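Local atomic coordinates of spermidine synthase (Corynebacterium glutamicum ATCC 13032, PDB entry 3GJY), a protein that probably transfers an aminopropyl group from decarboxylated S-adenosylmethionine to putrescine to make spermidine. Residues A108-D122 against P139-V151. Sequence-based numbering, arbitrary orientation.
Sequences ADVYPQSRNTVVELD and PRVKIRVDDARMV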
ATOM      1  N   ALA A 108      -5.316   5.068  11.210  1.00 11.40           N
ATOM      2  CA  ALA A 108      -5.325   5.943  12.399  1.00 11.71           C
ATOM      3  C   ALA A 108      -6.658   5.822  13.167  1.00 11.63           C
ATOM      4  O   ALA A 108      -6.689   5.927  14.409  1.00 12.43           O
ATOM      5  CB  ALA A 108      -5.055   7.373  12.032  1.00 11.65           C
ATOM      6  N   ASP A 109      -7.752   5.578  12.439  1.00 11.98           N
ATOM      7  CA  ASP A 109      -9.033   5.430  13.128  1.00 12.41           C
ATOM      8  C   ASP A 109      -9.240   4.024  13.717  1.00 13.33           C
ATOM      9  O   ASP A 109      -9.732   3.867  14.846  1.00 14.31           O
ATOM     10  CB  ASP A 109     -10.192   5.759  12.185  1.00 12.81           C
ATOM     11  CG  ASP A 109     -11.498   5.927  12.937  1.00 14.09           C
ATOM     12  OD1 ASP A 109     -11.596   6.894  13.724  1.00 16.40           O
ATOM     13  OD2 ASP A 109     -12.406   5.092  12.750  1.00 17.24           O
ATOM     14  N   VAL A 110      -8.848   3.011  12.945  1.00 12.51           N
ATOM     15  CA  VAL A 110      -8.954   1.622  13.412  1.00 13.47           C
ATOM     16  C   VAL A 110      -8.072   1.381  14.649  1.00 13.35           C
ATOM     17  O   VAL A 110      -8.494   0.695  15.599  1.00 15.27           O
ATOM     18  CB  VAL A 110      -8.575   0.647  12.303  1.00 13.10           C
ATOM     19  CG1 VAL A 110      -8.514  -0.812  12.813  1.00 14.70           C
ATOM     20  CG2 VAL A 110      -9.606   0.757  11.179  1.00 14.42           C
ATOM     21  N   TYR A 111      -6.887   1.988  14.630  1.00 12.98           N
ATOM     22  CA  TYR A 111      -5.908   1.846  15.689  1.00 13.08           C
ATOM     23  C   TYR A 111      -5.603   3.233  16.224  1.00 13.22           C
ATOM     24  O   TYR A 111      -4.689   3.915  15.749  1.00 12.77           O
ATOM     25  CB  TYR A 111      -4.654   1.180  15.121  1.00 13.13           C
ATOM     26  CG  TYR A 111      -4.882  -0.197  14.529  1.00 12.10           C
ATOM     27  CD1 TYR A 111      -5.323  -1.256  15.349  1.00 13.73           C
ATOM     28  CD2 TYR A 111      -4.651  -0.439  13.173  1.00 13.59           C
ATOM     29  CE1 TYR A 111      -5.555  -2.541  14.839  1.00 12.04           C
ATOM     30  CE2 TYR A 111      -4.860  -1.730  12.624  1.00 14.32           C
ATOM     31  CZ  TYR A 111      -5.319  -2.775  13.472  1.00 12.71           C
ATOM     32  OH  TYR A 111      -5.483  -4.030  12.958  1.00 13.66           O
ATOM     33  N   PRO A 112      -6.404   3.703  17.201  1.00 14.64           N
ATOM     34  CA  PRO A 112      -6.347   5.127  17.564  1.00 15.47           C
ATOM     35  C   PRO A 112      -5.087   5.592  18.277  1.00 15.47           C
ATOM     36  O   PRO A 112      -4.908   6.813  18.456  1.00 15.88           O
ATOM     37  CB  PRO A 112      -7.603   5.320  18.438  1.00 16.29           C
ATOM     38  CG  PRO A 112      -7.980   3.963  18.891  1.00 18.11           C
ATOM     39  CD  PRO A 112      -7.545   3.005  17.827  1.00 15.57           C
ATOM     40  N   GLN A 113      -4.221   4.648  18.648  1.00 14.99           N
ATOM     41  CA  GLN A 113      -2.916   4.957  19.245  0.50 15.34           C
ATOM     42  C   GLN A 113      -1.775   4.788  18.253  1.00 14.70           C
ATOM     43  O   GLN A 113      -0.609   5.017  18.601  1.00 16.62           O
ATOM     44  CB  GLN A 113      -2.676   4.079  20.473  0.50 16.20           C
ATOM     45  CG  GLN A 113      -3.701   4.319  21.575  0.50 16.39           C
ATOM     46  CD  GLN A 113      -3.511   3.412  22.763  0.50 19.54           C
ATOM     47  OE1 GLN A 113      -3.959   2.263  22.772  0.50 20.95           O
ATOM     48  NE2 GLN A 113      -2.861   3.929  23.783  0.50 23.30           N
ATOM     49  N   SER A 114      -2.100   4.367  17.026  1.00 13.63           N
ATOM     50  CA  SER A 114      -1.062   4.185  16.000  1.00 12.81           C
ATOM     51  C   SER A 114      -0.500   5.517  15.501  1.00 12.33           C
ATOM     52  O   SER A 114      -1.173   6.560  15.556  1.00 13.40           O
ATOM     53  CB  SER A 114      -1.585   3.339  14.826  1.00 13.24           C
ATOM     54  OG  SER A 114      -2.572   4.027  14.053  1.00 13.22           O
ATOM     55  N   ARG A 115       0.753   5.463  15.083  1.00 12.05           N
ATOM     56  CA  ARG A 115       1.409   6.577  14.431  1.00 11.80           C
ATOM     57  C   ARG A 115       1.627   6.220  12.981  1.00 11.47           C
ATOM     58  O   ARG A 115       2.364   5.264  12.692  1.00 12.92           O
ATOM     59  CB  ARG A 115       2.757   6.847  15.082  1.00 12.04           C
ATOM     60  CG  ARG A 115       2.641   7.492  16.476  1.00 14.71           C
ATOM     61  CD  ARG A 115       3.985   7.956  17.017  1.00 20.27           C
ATOM     62  NE  ARG A 115       4.764   6.838  17.521  1.00 21.94           N
ATOM     63  CZ  ARG A 115       6.096   6.848  17.689  1.00 21.56           C
ATOM     64  NH1 ARG A 115       6.837   7.909  17.317  1.00 21.92           N
ATOM     65  NH2 ARG A 115       6.710   5.768  18.210  1.00 21.51           N
ATOM     66  N   ASN A 116       0.999   6.968  12.072  1.00 10.53           N
ATOM     67  CA  ASN A 116       1.103   6.707  10.619  1.00 10.16           C
ATOM     68  C   ASN A 116       1.918   7.812   9.987  1.00 10.35           C
ATOM     69  O   ASN A 116       1.565   8.982  10.132  1.00 12.15           O
ATOM     70  CB  ASN A 116      -0.294   6.695   9.978  1.00 11.20           C
ATOM     71  CG  ASN A 116      -1.122   5.509  10.441  1.00 10.38           C
ATOM     72  OD1 ASN A 116      -1.155   4.450   9.764  1.00 11.11           O
ATOM     73  ND2 ASN A 116      -1.722   5.625  11.620  1.00 11.55           N
ATOM     74  N   THR A 117       3.018   7.451   9.344  1.00 10.45           N
ATOM     75  CA  THR A 117       3.854   8.437   8.653  1.00  9.98           C
ATOM     76  C   THR A 117       3.732   8.203   7.160  1.00 10.43           C
ATOM     77  O   THR A 117       3.982   7.087   6.706  1.00 11.77           O
ATOM     78  CB  THR A 117       5.310   8.320   9.096  1.00 11.25           C
ATOM     79  OG1 THR A 117       5.367   8.549  10.508  1.00 13.37           O
ATOM     80  CG2 THR A 117       6.185   9.317   8.390  1.00 14.05           C
ATOM     81  N   VAL A 118       3.333   9.232   6.422  1.00 10.90           N
ATOM     82  CA  VAL A 118       3.164   9.131   4.976  1.00 10.40           C
ATOM     83  C   VAL A 118       4.306   9.897   4.324  1.00 11.08           C
ATOM     84  O   VAL A 118       4.487  11.072   4.598  1.00 12.55           O
ATOM     85  CB  VAL A 118       1.782   9.715   4.511  1.00 11.17           C
ATOM     86  CG1 VAL A 118       1.622   9.533   2.989  1.00 13.28           C
ATOM     87  CG2 VAL A 118       0.617   9.037   5.269  1.00 11.58           C
ATOM     88  N   VAL A 119       5.037   9.232   3.445  1.00 10.94           N
ATOM     89  CA  VAL A 119       6.097   9.862   2.662  1.00 11.47           C
ATOM     90  C   VAL A 119       5.513  10.159   1.294  1.00 11.34           C
ATOM     91  O   VAL A 119       5.192   9.234   0.506  1.00 12.93           O
ATOM     92  CB  VAL A 119       7.348   8.976   2.524  1.00 10.91           C
ATOM     93  CG1 VAL A 119       8.444   9.728   1.718  1.00 14.55           C
ATOM     94  CG2 VAL A 119       7.836   8.512   3.901  1.00 14.47           C
ATOM     95  N   GLU A 120       5.322  11.451   1.033  1.00 11.51           N
ATOM     96  CA  GLU A 120       4.648  11.905  -0.197  1.00 12.21           C
ATOM     97  C   GLU A 120       5.611  12.787  -0.994  1.00 13.49           C
ATOM     98  O   GLU A 120       6.170  13.750  -0.450  1.00 14.47           O
ATOM     99  CB  GLU A 120       3.391  12.707   0.204  1.00 12.82           C
ATOM    100  CG  GLU A 120       2.767  13.497  -0.957  1.00 12.70           C
ATOM    101  CD  GLU A 120       2.467  12.596  -2.147  1.00 15.63           C
ATOM    102  OE1 GLU A 120       2.008  11.441  -1.955  1.00 19.17           O
ATOM    103  OE2 GLU A 120       2.689  13.029  -3.277  1.00 17.42           O
ATOM    104  N   LEU A 121       5.718  12.517  -2.294  1.00 14.39           N
ATOM    105  CA  LEU A 121       6.586  13.268  -3.198  1.00 15.64           C
ATOM    106  C   LEU A 121       6.159  14.743  -3.402  1.00 14.17           C
ATOM    107  O   LEU A 121       7.003  15.652  -3.491  1.00 16.24           O
ATOM    108  CB  LEU A 121       6.592  12.526  -4.544  1.00 17.08           C
ATOM    109  CG  LEU A 121       7.443  13.132  -5.661  1.00 19.38           C
ATOM    110  CD1 LEU A 121       8.934  13.062  -5.311  1.00 24.33           C
ATOM    111  CD2 LEU A 121       7.104  12.456  -6.995  1.00 22.30           C
ATOM    112  N   ASP A 122       4.857  14.955  -3.467  1.00 14.08           N
ATOM    113  CA  ASP A 122       4.271  16.172  -3.998  1.00 13.65           C
ATOM    114  C   ASP A 122       3.870  17.097  -2.846  1.00 13.48           C
ATOM    115  O   ASP A 122       2.924  16.799  -2.112  1.00 13.70           O
ATOM    116  CB  ASP A 122       3.089  15.795  -4.903  1.00 14.27           C
ATOM    117  CG  ASP A 122       2.553  16.973  -5.694  1.00 14.10           C
ATOM    118  OD1 ASP A 122       2.441  18.090  -5.128  1.00 15.39           O
ATOM    119  OD2 ASP A 122       2.230  16.762  -6.887  1.00 15.65           O
ATOM    120  N   PRO A 139       1.055  13.118  15.688  1.00 10.81           N
ATOM    121  CA  PRO A 139       1.704  12.046  14.927  1.00 11.33           C
ATOM    122  C   PRO A 139       0.740  10.928  14.479  1.00 10.54           C
ATOM    123  O   PRO A 139       1.199   9.940  13.884  1.00 11.40           O
ATOM    124  CB  PRO A 139       2.717  11.496  15.938  1.00 11.66           C
ATOM    125  CG  PRO A 139       1.985  11.625  17.258  1.00 12.42           C
ATOM    126  CD  PRO A 139       1.295  12.965  17.143  1.00 12.76           C
ATOM    127  N   ARG A 140      -0.562  11.060  14.717  1.00 10.48           N
ATOM    128  CA  ARG A 140      -1.501   9.987  14.275  1.00 11.36           C
ATOM    129  C   ARG A 140      -1.400   9.824  12.774  1.00 11.42           C
ATOM    130  O   ARG A 140      -1.324   8.706  12.278  1.00 11.55           O
ATOM    131  CB  ARG A 140      -2.933  10.259  14.738  1.00 11.92           C
ATOM    132  CG  ARG A 140      -3.053  10.141  16.252  1.00 13.50           C
ATOM    133  CD  ARG A 140      -4.479  10.415  16.671  1.00 13.19           C
ATOM    134  NE  ARG A 140      -5.344   9.375  16.151  1.00 13.48           N
ATOM    135  CZ  ARG A 140      -6.656   9.503  15.938  1.00 13.54           C
ATOM    136  NH1 ARG A 140      -7.345   8.473  15.451  1.00 14.66           N
ATOM    137  NH2 ARG A 140      -7.292  10.655  16.199  1.00 15.73           N
ATOM    138  N   VAL A 141      -1.425  10.940  12.060  1.00 10.93           N
ATOM    139  CA  VAL A 141      -1.001  10.988  10.647  1.00 11.53           C
ATOM    140  C   VAL A 141      -0.001  12.124  10.527  1.00 11.32           C
ATOM    141  O   VAL A 141      -0.320  13.259  10.850  1.00 12.00           O
ATOM    142  CB  VAL A 141      -2.164  11.179   9.634  1.00 11.52           C
ATOM    143  CG1 VAL A 141      -1.584  11.347   8.190  1.00 12.17           C
ATOM    144  CG2 VAL A 141      -3.108   9.954   9.685  1.00 12.22           C
ATOM    145  N   LYS A 142       1.219  11.788  10.114  1.00 11.01           N
ATOM    146  CA  LYS A 142       2.326  12.750   9.923  1.00 11.19           C
ATOM    147  C   LYS A 142       2.806  12.643   8.502  1.00 12.15           C
ATOM    148  O   LYS A 142       3.009  11.517   8.034  1.00 13.48           O
ATOM    149  CB  LYS A 142       3.467  12.445  10.888  1.00 12.23           C
ATOM    150  CG  LYS A 142       4.690  13.377  10.817  1.00 15.10           C
ATOM    151  CD  LYS A 142       5.706  12.881  11.916  1.00 18.44           C
ATOM    152  CE  LYS A 142       6.916  13.764  12.067  1.00 23.11           C
ATOM    153  NZ  LYS A 142       7.827  13.220  13.146  1.00 27.70           N
ATOM    154  N   ILE A 143       2.924  13.759   7.795  1.00 12.34           N
ATOM    155  CA  ILE A 143       3.348  13.731   6.371  1.00 12.06           C
ATOM    156  C   ILE A 143       4.779  14.221   6.254  1.00 11.55           C
ATOM    157  O   ILE A 143       5.130  15.279   6.801  1.00 13.85           O
ATOM    158  CB  ILE A 143       2.418  14.584   5.470  1.00 11.93           C
ATOM    159  CG1 ILE A 143       0.931  14.188   5.691  1.00 12.48           C
ATOM    160  CG2 ILE A 143       2.846  14.485   4.016  1.00 14.45           C
ATOM    161  CD1 ILE A 143      -0.051  15.191   5.144  1.00 14.02           C
ATOM    162  N   ARG A 144       5.607  13.433   5.580  1.00 11.91           N
ATOM    163  CA  ARG A 144       6.963  13.856   5.238  1.00 13.58           C
ATOM    164  C   ARG A 144       7.002  14.012   3.724  1.00 13.64           C
ATOM    165  O   ARG A 144       6.712  13.042   3.007  1.00 13.84           O
ATOM    166  CB  ARG A 144       7.969  12.787   5.714  1.00 14.55           C
ATOM    167  CG  ARG A 144       9.383  13.106   5.384  1.00 18.56           C
ATOM    168  CD  ARG A 144      10.339  12.098   5.967  1.00 21.16           C
ATOM    169  NE  ARG A 144      11.669  12.382   5.463  1.00 23.42           N
ATOM    170  CZ  ARG A 144      12.756  11.753   5.899  1.00 23.39           C
ATOM    171  NH1 ARG A 144      12.643  10.837   6.838  1.00 26.44           N
ATOM    172  NH2 ARG A 144      13.926  12.056   5.381  1.00 28.00           N
ATOM    173  N   VAL A 145       7.410  15.195   3.249  1.00 13.67           N
ATOM    174  CA  VAL A 145       7.517  15.439   1.806  1.00 13.66           C
ATOM    175  C   VAL A 145       8.954  15.088   1.430  1.00 14.29           C
ATOM    176  O   VAL A 145       9.914  15.784   1.834  1.00 16.96           O
ATOM    177  CB  VAL A 145       7.180  16.875   1.443  1.00 13.81           C
ATOM    178  CG1 VAL A 145       7.399  17.088  -0.058  1.00 16.37           C
ATOM    179  CG2 VAL A 145       5.725  17.144   1.827  1.00 16.02           C
ATOM    180  N   ASP A 146       9.109  13.958   0.724  1.00 14.31           N
ATOM    181  CA  ASP A 146      10.437  13.411   0.445  0.50 15.31           C
ATOM    182  C   ASP A 146      10.323  12.343  -0.633  1.00 15.18           C
ATOM    183  O   ASP A 146       9.212  11.925  -0.964  1.00 16.26           O
ATOM    184  CB  ASP A 146      11.007  12.781   1.724  0.50 15.65           C
ATOM    185  CG  ASP A 146      12.502  13.008   1.884  0.50 17.35           C
ATOM    186  OD1 ASP A 146      13.230  13.016   0.881  0.50 19.07           O
ATOM    187  OD2 ASP A 146      12.940  13.174   3.043  0.50 21.00           O
ATOM    188  N   ASP A 147      11.483  11.892  -1.130  1.00 16.24           N
ATOM    189  CA  ASP A 147      11.513  10.736  -2.023  0.50 17.03           C
ATOM    190  C   ASP A 147      11.476   9.469  -1.168  1.00 16.54           C
ATOM    191  O   ASP A 147      12.310   9.231  -0.313  1.00 16.84           O
ATOM    192  CB  ASP A 147      12.729  10.730  -2.953  0.50 18.58           C
ATOM    193  CG  ASP A 147      13.063   9.333  -3.482  0.50 19.60           C
ATOM    194  OD1 ASP A 147      12.155   8.551  -3.869  0.50 20.42           O
ATOM    195  OD2 ASP A 147      14.265   9.012  -3.504  0.50 23.25           O
ATOM    196  N   ALA A 148      10.445   8.673  -1.404  1.00 15.42           N
ATOM    197  CA  ALA A 148      10.242   7.464  -0.617  1.00 14.35           C
ATOM    198  C   ALA A 148      11.378   6.440  -0.702  1.00 13.43           C
ATOM    199  O   ALA A 148      11.625   5.710   0.284  1.00 12.86           O
ATOM    200  CB  ALA A 148       8.904   6.816  -0.970  1.00 15.60           C
ATOM    201  N   ARG A 149      12.014   6.303  -1.860  1.00 14.86           N
ATOM    202  CA  ARG A 149      13.138   5.366  -1.961  1.00 14.19           C
ATOM    203  C   ARG A 149      14.279   5.833  -1.069  1.00 15.45           C
ATOM    204  O   ARG A 149      14.869   5.032  -0.335  1.00 15.19           O
ATOM    205  CB  ARG A 149      13.644   5.255  -3.405  1.00 14.61           C
ATOM    206  CG  ARG A 149      14.926   4.465  -3.524  1.00 16.03           C
ATOM    207  CD  ARG A 149      14.885   2.969  -3.072  1.00 17.36           C
ATOM    208  NE  ARG A 149      16.265   2.476  -2.990  1.00 16.67           N
ATOM    209  CZ  ARG A 149      16.806   1.487  -3.700  1.00 15.42           C
ATOM    210  NH1 ARG A 149      16.092   0.785  -4.582  1.00 15.49           N
ATOM    211  NH2 ARG A 149      18.108   1.236  -3.539  1.00 17.67           N
HETATM  212  N   MSE A 150      14.555   7.137  -1.082  1.00 15.52           N
HETATM  213  CA  MSE A 150      15.623   7.643  -0.227  0.50 16.36           C
HETATM  214  C   MSE A 150      15.279   7.495   1.249  1.00 15.85           C
HETATM  215  O   MSE A 150      16.140   7.150   2.056  1.00 15.44           O
HETATM  216  CB  MSE A 150      16.018   9.076  -0.592  0.50 18.36           C
HETATM  217  CG  MSE A 150      16.612   9.160  -1.959  0.50 22.29           C
HETATM  218 SE   MSE A 150      18.311   8.198  -2.024  0.35 31.55          SE
HETATM  219  CE  MSE A 150      19.344   9.472  -0.975  0.50 31.73           C
ATOM    220  N   VAL A 151      14.017   7.712   1.605  1.00 14.02           N
ATOM    221  CA  VAL A 151      13.628   7.540   3.014  1.00 12.97           C
ATOM    222  C   VAL A 151      13.845   6.061   3.415  1.00 12.99           C
ATOM    223  O   VAL A 151      14.380   5.800   4.502  1.00 13.43           O
ATOM    224  CB  VAL A 151      12.175   8.001   3.238  1.00 12.77           C
ATOM    225  CG1 VAL A 151      11.684   7.598   4.634  1.00 14.25           C
ATOM    226  CG2 VAL A 151      12.097   9.514   3.086  1.00 13.72           C
TER
HETATM  227  O   HOH W   1      -3.959   6.962  15.342  1.00 14.54           O
HETATM  228  O   HOH W   2      -9.744   8.860  13.668  1.00 15.76           O
HETATM  229  O   HOH W   3       3.808   9.616  12.876  1.00 14.17           O
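V118 and I143 pair in register where strand 115-120 runs parallel to strand 141-145, at one edge of the sheet, the two joined by helix 123-132 in a beta-alpha-beta unit of the Rossmann-like, AdoMet-dependent methyltransferase fold. K142 N to N116 O, V118 N to K142 O and R144 N to V118 O are each 2.8 Å. At the N-terminal end of the pair, N116 sets its amide beside its own backbone N (chi1 -68°), and ND2 and N both donate to R140 O; the ND2 bond, 3.2 Å long, lies in the amide plane, while OD1 is held by H95. The R140 chain bends at chi3 (66°) and brings its guanidinium edge-on to the end of helix 102-110: NH1 meets A108 O at 2.8 Å, in the guanidinium plane but well above the carbonyl plane. One water accepts from R140 NE, and another links NH1 to D109 OD1. On the face with N116, A108 CB touches V141 CG2, whereas I143 and V145 lean on helix 123-132. V119 points to the other face; its CG1, anti to the backbone N (chi1 -178°), packs on A148 CB and, at 3.9 Å, on V151 CG2, both of helix 148-153. That same V151 methyl sits over the centre of the R144 guanidinium, with CG2 3.6 Å above its plane.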